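PDB 5DAJ: NalD from Pseudomonas aeruginosa PAO1, which acts as a secondary repressor of the MexAB-OprM multidrug efflux pump, a TetR-family regulator that binds novobiocin and probably DNA. Local coordinates for residues L17-V28 / K104-R115. Sequence-based numbering, arbitrary orientation.
Sequences LAAEELFLEKGV and KKRRILTILMQR
Arg107 reaches from helix 103-114 to Glu20 and Leu24 on helix 6-26, and its side chain is the one to follow. CB lies nearest Glu20 OE2, CG nearest Leu24 CD2, and CD again passes Glu20 OE2. The bend at chi3 (55°) then swings the guanidinium toward helix 6-26. NE donates to Glu20 OE2 at 2.7 Å, nearly straight and in the guanidinium plane, but on the anti side of the carboxylate. Beyond it, Leu24 CD2 covers one face of the group, 3.3 Å from NH1, while NH2 ends at the edge near Glu21 CA. Glu20, extended, sits as a knob among Lys104, Arg107, Ile108 and Ile111; its OE1 takes Lys104 NZ through the syn lone pair at 3.2 Å. One turn further along, Ile111 CD1 meets Phe23 CB at 3.7 Å. At the far end Arg115 NH1 donates to Leu24 O (3.0 Å), and Val28 N, just past Gly27, donates to Arg115 O at 2.9 Å. Segments 17-26 and 104-114 cross at 48°. Two cations sharing one buried carboxylate should favour its ionised form, and polar bonds at both ends, with Ile111 between, tie the TetR DNA-binding domain to the C-terminal domain.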
ATOM      1  N   LEU A  17      19.675  13.253   5.852  1.00 40.87           N
ATOM      2  CA  LEU A  17      19.825  12.235   6.897  1.00 49.57           C
ATOM      3  C   LEU A  17      19.030  12.586   8.157  1.00 48.11           C
ATOM      4  O   LEU A  17      18.357  11.723   8.732  1.00 58.42           O
ATOM      5  CB  LEU A  17      21.299  12.037   7.264  1.00 56.16           C
ATOM      6  CG  LEU A  17      22.105  11.108   6.343  1.00 64.79           C
ATOM      7  CD1 LEU A  17      23.574  11.161   6.726  1.00 71.53           C
ATOM      8  CD2 LEU A  17      21.592   9.670   6.400  1.00 71.54           C
ATOM      9  N   ALA A  18      19.120  13.845   8.566  1.00 41.14           N
ATOM     10  CA  ALA A  18      18.353  14.380   9.701  1.00 43.79           C
ATOM     11  C   ALA A  18      16.848  14.231   9.497  1.00 44.11           C
ATOM     12  O   ALA A  18      16.146  13.691  10.354  1.00 48.83           O
ATOM     13  CB  ALA A  18      18.690  15.844   9.931  1.00 45.14           C
ATOM     14  N   ALA A  19      16.381  14.662   8.332  1.00 39.80           N
ATOM     15  CA  ALA A  19      14.973  14.522   7.953  1.00 41.14           C
ATOM     16  C   ALA A  19      14.509  13.058   7.918  1.00 42.90           C
ATOM     17  O   ALA A  19      13.389  12.739   8.339  1.00 43.45           O
ATOM     18  CB  ALA A  19      14.728  15.172   6.599  1.00 45.22           C
ATOM     19  N   GLU A  20      15.362  12.188   7.371  1.00 41.66           N
ATOM     20  CA  GLU A  20      15.085  10.742   7.295  1.00 45.12           C
ATOM     21  C   GLU A  20      14.811  10.192   8.692  1.00 48.88           C
ATOM     22  O   GLU A  20      13.793   9.547   8.919  1.00 53.93           O
ATOM     23  CB  GLU A  20      16.252  10.002   6.635  1.00 45.12           C
ATOM     24  CG  GLU A  20      16.076   8.497   6.474  1.00 49.62           C
ATOM     25  CD  GLU A  20      17.326   7.811   5.940  1.00 53.31           C
ATOM     26  OE1 GLU A  20      18.026   8.391   5.087  1.00 50.49           O
ATOM     27  OE2 GLU A  20      17.607   6.673   6.374  1.00 63.30           O
ATOM     28  N   GLU A  21      15.702  10.493   9.628  1.00 47.69           N
ATOM     29  CA  GLU A  21      15.551  10.059  11.030  1.00 43.94           C
ATOM     30  C   GLU A  21      14.292  10.651  11.692  1.00 55.33           C
ATOM     31  O   GLU A  21      13.530   9.929  12.351  1.00 57.55           O
ATOM     32  CB  GLU A  21      16.824  10.436  11.814  1.00 60.04           C
ATOM     33  CG  GLU A  21      16.954  10.113  13.256  1.00 71.22           C
ATOM     34  CD  GLU A  21      17.797  11.131  14.017  1.00 83.03           C
ATOM     35  OE1 GLU A  21      17.279  12.087  14.668  1.00105.33           O
ATOM     36  OE2 GLU A  21      19.016  10.980  13.926  1.00 92.79           O
ATOM     37  N   LEU A  22      14.065  11.948  11.488  1.00 51.09           N
ATOM     38  CA  LEU A  22      12.902  12.638  12.085  1.00 53.24           C
ATOM     39  C   LEU A  22      11.565  12.159  11.521  1.00 52.98           C
ATOM     40  O   LEU A  22      10.654  11.832  12.289  1.00 56.75           O
ATOM     41  CB  LEU A  22      12.996  14.160  11.947  1.00 52.98           C
ATOM     42  CG  LEU A  22      13.644  14.864  13.140  1.00 56.65           C
ATOM     43  CD1 LEU A  22      15.154  14.876  13.005  1.00 59.80           C
ATOM     44  CD2 LEU A  22      13.119  16.280  13.270  1.00 63.55           C
ATOM     45  N   PHE A  23      11.454  12.132  10.193  1.00 47.74           N
ATOM     46  CA  PHE A  23      10.255  11.612   9.516  1.00 47.88           C
ATOM     47  C   PHE A  23       9.924  10.214  10.015  1.00 54.35           C
ATOM     48  O   PHE A  23       8.767   9.914  10.323  1.00 55.38           O
ATOM     49  CB  PHE A  23      10.438  11.535   7.993  1.00 45.30           C
ATOM     50  CG  PHE A  23      10.465  12.862   7.284  1.00 43.31           C
ATOM     51  CD1 PHE A  23       9.990  14.039   7.871  1.00 43.77           C
ATOM     52  CD2 PHE A  23      10.936  12.922   5.982  1.00 43.70           C
ATOM     53  CE1 PHE A  23      10.016  15.234   7.182  1.00 43.17           C
ATOM     54  CE2 PHE A  23      10.968  14.123   5.285  1.00 42.27           C
ATOM     55  CZ  PHE A  23      10.504  15.279   5.885  1.00 41.13           C
ATOM     56  N   LEU A  24      10.959   9.390  10.114  1.00 52.55           N
ATOM     57  CA  LEU A  24      10.821   8.002  10.536  1.00 55.72           C
ATOM     58  C   LEU A  24      10.290   7.869  11.970  1.00 56.80           C
ATOM     59  O   LEU A  24       9.465   7.007  12.261  1.00 63.58           O
ATOM     60  CB  LEU A  24      12.165   7.281  10.386  1.00 53.53           C
ATOM     61  CG  LEU A  24      12.188   5.764  10.494  1.00 57.42           C
ATOM     62  CD1 LEU A  24      11.292   5.116   9.450  1.00 58.96           C
ATOM     63  CD2 LEU A  24      13.620   5.279  10.327  1.00 48.50           C
ATOM     64  N   GLU A  25      10.741   8.749  12.851  1.00 59.47           N
ATOM     65  CA  GLU A  25      10.351   8.707  14.263  1.00 56.22           C
ATOM     66  C   GLU A  25       9.047   9.464  14.568  1.00 60.97           C
ATOM     67  O   GLU A  25       8.208   8.988  15.334  1.00 64.98           O
ATOM     68  CB  GLU A  25      11.504   9.241  15.120  1.00 43.18           C
ATOM     69  CG  GLU A  25      11.342   8.942  16.596  1.00 59.59           C
ATOM     70  N   LYS A  26       8.899  10.647  13.987  1.00 64.10           N
ATOM     71  CA  LYS A  26       7.781  11.558  14.303  1.00 68.50           C
ATOM     72  C   LYS A  26       6.641  11.545  13.288  1.00 64.85           C
ATOM     73  O   LYS A  26       5.513  11.930  13.611  1.00 67.00           O
ATOM     74  CB  LYS A  26       8.300  12.997  14.421  1.00 73.28           C
ATOM     75  CG  LYS A  26       9.138  13.267  15.664  1.00 78.74           C
ATOM     76  CD  LYS A  26      10.121  14.422  15.464  1.00 85.35           C
ATOM     77  CE  LYS A  26       9.461  15.722  15.008  1.00 86.37           C
ATOM     78  NZ  LYS A  26       8.554  16.308  16.033  1.00 87.11           N
ATOM     79  N   GLY A  27       6.947  11.143  12.061  1.00 55.57           N
ATOM     80  CA  GLY A  27       6.033  11.325  10.934  1.00 56.96           C
ATOM     81  C   GLY A  27       6.342  12.622  10.215  1.00 56.49           C
ATOM     82  O   GLY A  27       6.938  13.526  10.792  1.00 66.99           O
ATOM     83  N   VAL A  28       5.915  12.724   8.963  1.00 56.78           N
ATOM     84  CA  VAL A  28       6.218  13.888   8.117  1.00 55.47           C
ATOM     85  C   VAL A  28       5.439  15.143   8.534  1.00 57.81           C
ATOM     86  O   VAL A  28       6.006  16.231   8.577  1.00 54.66           O
ATOM     87  CB  VAL A  28       5.977  13.583   6.616  1.00 52.54           C
ATOM     88  CG1 VAL A  28       6.087  14.836   5.750  1.00 36.60           C
ATOM     89  CG2 VAL A  28       6.980  12.548   6.131  1.00 53.00           C
ATOM     90  N   LYS A 104      18.900   1.787   4.067  1.00 54.69           N
ATOM     91  CA  LYS A 104      18.485   3.137   3.658  1.00 58.63           C
ATOM     92  C   LYS A 104      17.154   3.084   2.897  1.00 61.58           C
ATOM     93  O   LYS A 104      16.235   3.863   3.193  1.00 61.07           O
ATOM     94  CB  LYS A 104      19.519   3.854   2.779  1.00 63.54           C
ATOM     95  CG  LYS A 104      19.313   5.366   2.759  1.00 68.74           C
ATOM     96  CD  LYS A 104      20.277   6.098   1.828  1.00 70.45           C
ATOM     97  CE  LYS A 104      20.230   7.624   2.008  1.00 74.50           C
ATOM     98  NZ  LYS A 104      20.670   8.127   3.340  1.00 79.10           N
ATOM     99  N   LYS A 105      17.073   2.160   1.932  1.00 55.39           N
ATOM    100  CA  LYS A 105      15.847   1.915   1.151  1.00 54.75           C
ATOM    101  C   LYS A 105      14.677   1.575   2.065  1.00 51.11           C
ATOM    102  O   LYS A 105      13.591   2.134   1.939  1.00 56.66           O
ATOM    103  CB  LYS A 105      16.045   0.770   0.142  1.00 64.82           C
ATOM    104  CG  LYS A 105      15.022   0.699  -1.003  1.00 72.01           C
ATOM    105  CD  LYS A 105      15.118  -0.641  -1.752  1.00 74.72           C
ATOM    106  CE  LYS A 105      14.962  -0.527  -3.262  1.00 73.30           C
ATOM    107  NZ  LYS A 105      13.540  -0.602  -3.696  1.00 73.46           N
ATOM    108  N   ARG A 106      14.921   0.644   2.980  1.00 49.89           N
ATOM    109  CA  ARG A 106      13.904   0.198   3.931  1.00 43.31           C
ATOM    110  C   ARG A 106      13.389   1.392   4.736  1.00 51.16           C
ATOM    111  O   ARG A 106      12.182   1.610   4.794  1.00 53.48           O
ATOM    112  CB  ARG A 106      14.452  -0.883   4.865  1.00 49.08           C
ATOM    113  CG  ARG A 106      13.413  -1.521   5.782  1.00 50.95           C
ATOM    114  CD  ARG A 106      14.067  -2.307   6.901  1.00 60.91           C
ATOM    115  NE  ARG A 106      15.239  -3.066   6.438  1.00 68.93           N
ATOM    116  CZ  ARG A 106      16.465  -3.031   6.973  1.00 71.43           C
ATOM    117  NH1 ARG A 106      16.746  -2.302   8.056  1.00 75.37           N
ATOM    118  NH2 ARG A 106      17.428  -3.766   6.425  1.00 79.20           N
ATOM    119  N   ARG A 107      14.307   2.164   5.311  1.00 43.21           N
ATOM    120  CA  ARG A 107      13.953   3.330   6.136  1.00 45.17           C
ATOM    121  C   ARG A 107      13.094   4.356   5.374  1.00 43.08           C
ATOM    122  O   ARG A 107      12.027   4.759   5.846  1.00 42.02           O
ATOM    123  CB  ARG A 107      15.207   4.012   6.703  1.00 47.29           C
ATOM    124  CG  ARG A 107      15.937   3.185   7.760  1.00 50.82           C
ATOM    125  CD  ARG A 107      17.312   3.755   8.126  1.00 49.06           C
ATOM    126  NE  ARG A 107      17.257   5.155   8.551  1.00 49.16           N
ATOM    127  CZ  ARG A 107      17.026   5.595   9.791  1.00 50.81           C
ATOM    128  NH1 ARG A 107      16.832   4.762  10.807  1.00 45.59           N
ATOM    129  NH2 ARG A 107      16.988   6.902  10.028  1.00 59.11           N
ATOM    130  N   ILE A 108      13.554   4.736   4.189  1.00 40.79           N
ATOM    131  CA  ILE A 108      12.873   5.740   3.373  1.00 44.60           C
ATOM    132  C   ILE A 108      11.504   5.257   2.871  1.00 46.99           C
ATOM    133  O   ILE A 108      10.542   6.027   2.855  1.00 50.82           O
ATOM    134  CB  ILE A 108      13.758   6.206   2.193  1.00 45.39           C
ATOM    135  CG1 ILE A 108      14.911   7.066   2.732  1.00 46.21           C
ATOM    136  CG2 ILE A 108      12.951   7.012   1.180  1.00 42.75           C
ATOM    137  CD1 ILE A 108      16.019   7.335   1.739  1.00 47.26           C
ATOM    138  N   LEU A 109      11.418   4.000   2.450  1.00 47.90           N
ATOM    139  CA  LEU A 109      10.137   3.440   1.992  1.00 47.56           C
ATOM    140  C   LEU A 109       9.144   3.258   3.130  1.00 47.82           C
ATOM    141  O   LEU A 109       7.939   3.413   2.914  1.00 49.46           O
ATOM    142  CB  LEU A 109      10.313   2.124   1.237  1.00 46.99           C
ATOM    143  CG  LEU A 109      10.950   2.248  -0.141  1.00 49.23           C
ATOM    144  CD1 LEU A 109      11.074   0.863  -0.735  1.00 56.91           C
ATOM    145  CD2 LEU A 109      10.162   3.127  -1.092  1.00 50.85           C
ATOM    146  N   THR A 110       9.637   2.961   4.333  1.00 43.76           N
ATOM    147  CA  THR A 110       8.765   2.909   5.523  1.00 45.64           C
ATOM    148  C   THR A 110       8.198   4.304   5.770  1.00 46.46           C
ATOM    149  O   THR A 110       7.032   4.443   6.136  1.00 45.63           O
ATOM    150  CB  THR A 110       9.534   2.424   6.826  1.00 46.06           C
ATOM    151  OG1 THR A 110      10.175   1.165   6.625  1.00 52.67           O
ATOM    152  CG2 THR A 110       8.680   2.255   8.072  1.00 45.70           C
ATOM    153  N   ILE A 111       9.002   5.339   5.539  1.00 48.02           N
ATOM    154  CA  ILE A 111       8.484   6.713   5.642  1.00 50.53           C
ATOM    155  C   ILE A 111       7.363   6.943   4.622  1.00 49.74           C
ATOM    156  O   ILE A 111       6.272   7.405   4.974  1.00 52.23           O
ATOM    157  CB  ILE A 111       9.574   7.781   5.426  1.00 47.49           C
ATOM    158  CG1 ILE A 111      10.559   7.782   6.588  1.00 47.86           C
ATOM    159  CG2 ILE A 111       8.942   9.154   5.299  1.00 47.30           C
ATOM    160  CD1 ILE A 111      11.846   8.509   6.284  1.00 46.87           C
ATOM    161  N   LEU A 112       7.660   6.612   3.369  1.00 47.72           N
ATOM    162  CA  LEU A 112       6.730   6.802   2.251  1.00 46.02           C
ATOM    163  C   LEU A 112       5.361   6.152   2.465  1.00 50.66           C
ATOM    164  O   LEU A 112       4.321   6.760   2.222  1.00 56.71           O
ATOM    165  CB  LEU A 112       7.329   6.256   0.957  1.00 42.49           C
ATOM    166  CG  LEU A 112       6.384   6.215  -0.245  1.00 45.93           C
ATOM    167  CD1 LEU A 112       5.897   7.612  -0.569  1.00 48.52           C
ATOM    168  CD2 LEU A 112       7.060   5.591  -1.457  1.00 48.05           C
HETATM  169  N   MSE A 113       5.372   4.921   2.934  1.00 50.50           N
HETATM  170  CA  MSE A 113       4.141   4.131   3.015  1.00 50.95           C
HETATM  171  C   MSE A 113       3.511   4.076   4.369  1.00 49.34           C
HETATM  172  O   MSE A 113       2.372   3.640   4.507  1.00 44.60           O
HETATM  173  CB  MSE A 113       4.480   2.725   2.587  1.00 56.89           C
HETATM  174  CG  MSE A 113       5.068   2.793   1.183  1.00 69.70           C
HETATM  175 SE   MSE A 113       5.172   0.997   0.440  1.00 85.08          SE
HETATM  176  CE  MSE A 113       5.864   1.522  -1.335  1.00 58.04           C
ATOM    177  N   GLN A 114       4.213   4.585   5.365  1.00 52.29           N
ATOM    178  CA  GLN A 114       3.805   4.435   6.760  1.00 63.81           C
ATOM    179  C   GLN A 114       3.837   5.688   7.633  1.00 61.81           C
ATOM    180  O   GLN A 114       3.054   5.797   8.594  1.00 56.62           O
ATOM    181  CB  GLN A 114       4.706   3.402   7.397  1.00 65.67           C
ATOM    182  CG  GLN A 114       4.041   2.577   8.464  1.00 69.71           C
ATOM    183  CD  GLN A 114       3.621   1.251   7.924  1.00 67.93           C
ATOM    184  OE1 GLN A 114       4.421   0.544   7.286  1.00 81.47           O
ATOM    185  NE2 GLN A 114       2.352   0.905   8.143  1.00 39.01           N
ATOM    186  N   ARG A 115       4.719   6.625   7.304  1.00 51.34           N
ATOM    187  CA  ARG A 115       4.931   7.790   8.141  1.00 57.13           C
ATOM    188  C   ARG A 115       4.618   9.110   7.436  1.00 57.35           C
ATOM    189  O   ARG A 115       5.139  10.145   7.840  1.00 61.40           O
ATOM    190  CB  ARG A 115       6.377   7.822   8.633  1.00 60.50           C
ATOM    191  CG  ARG A 115       6.841   6.583   9.372  1.00 65.42           C
ATOM    192  CD  ARG A 115       6.279   6.503  10.781  1.00 70.38           C
ATOM    193  NE  ARG A 115       5.954   5.125  11.133  1.00 73.04           N
ATOM    194  CZ  ARG A 115       6.835   4.184  11.468  1.00 76.77           C
ATOM    195  NH1 ARG A 115       8.139   4.438  11.517  1.00 70.22           N
ATOM    196  NH2 ARG A 115       6.400   2.961  11.758  1.00 96.98           N
TER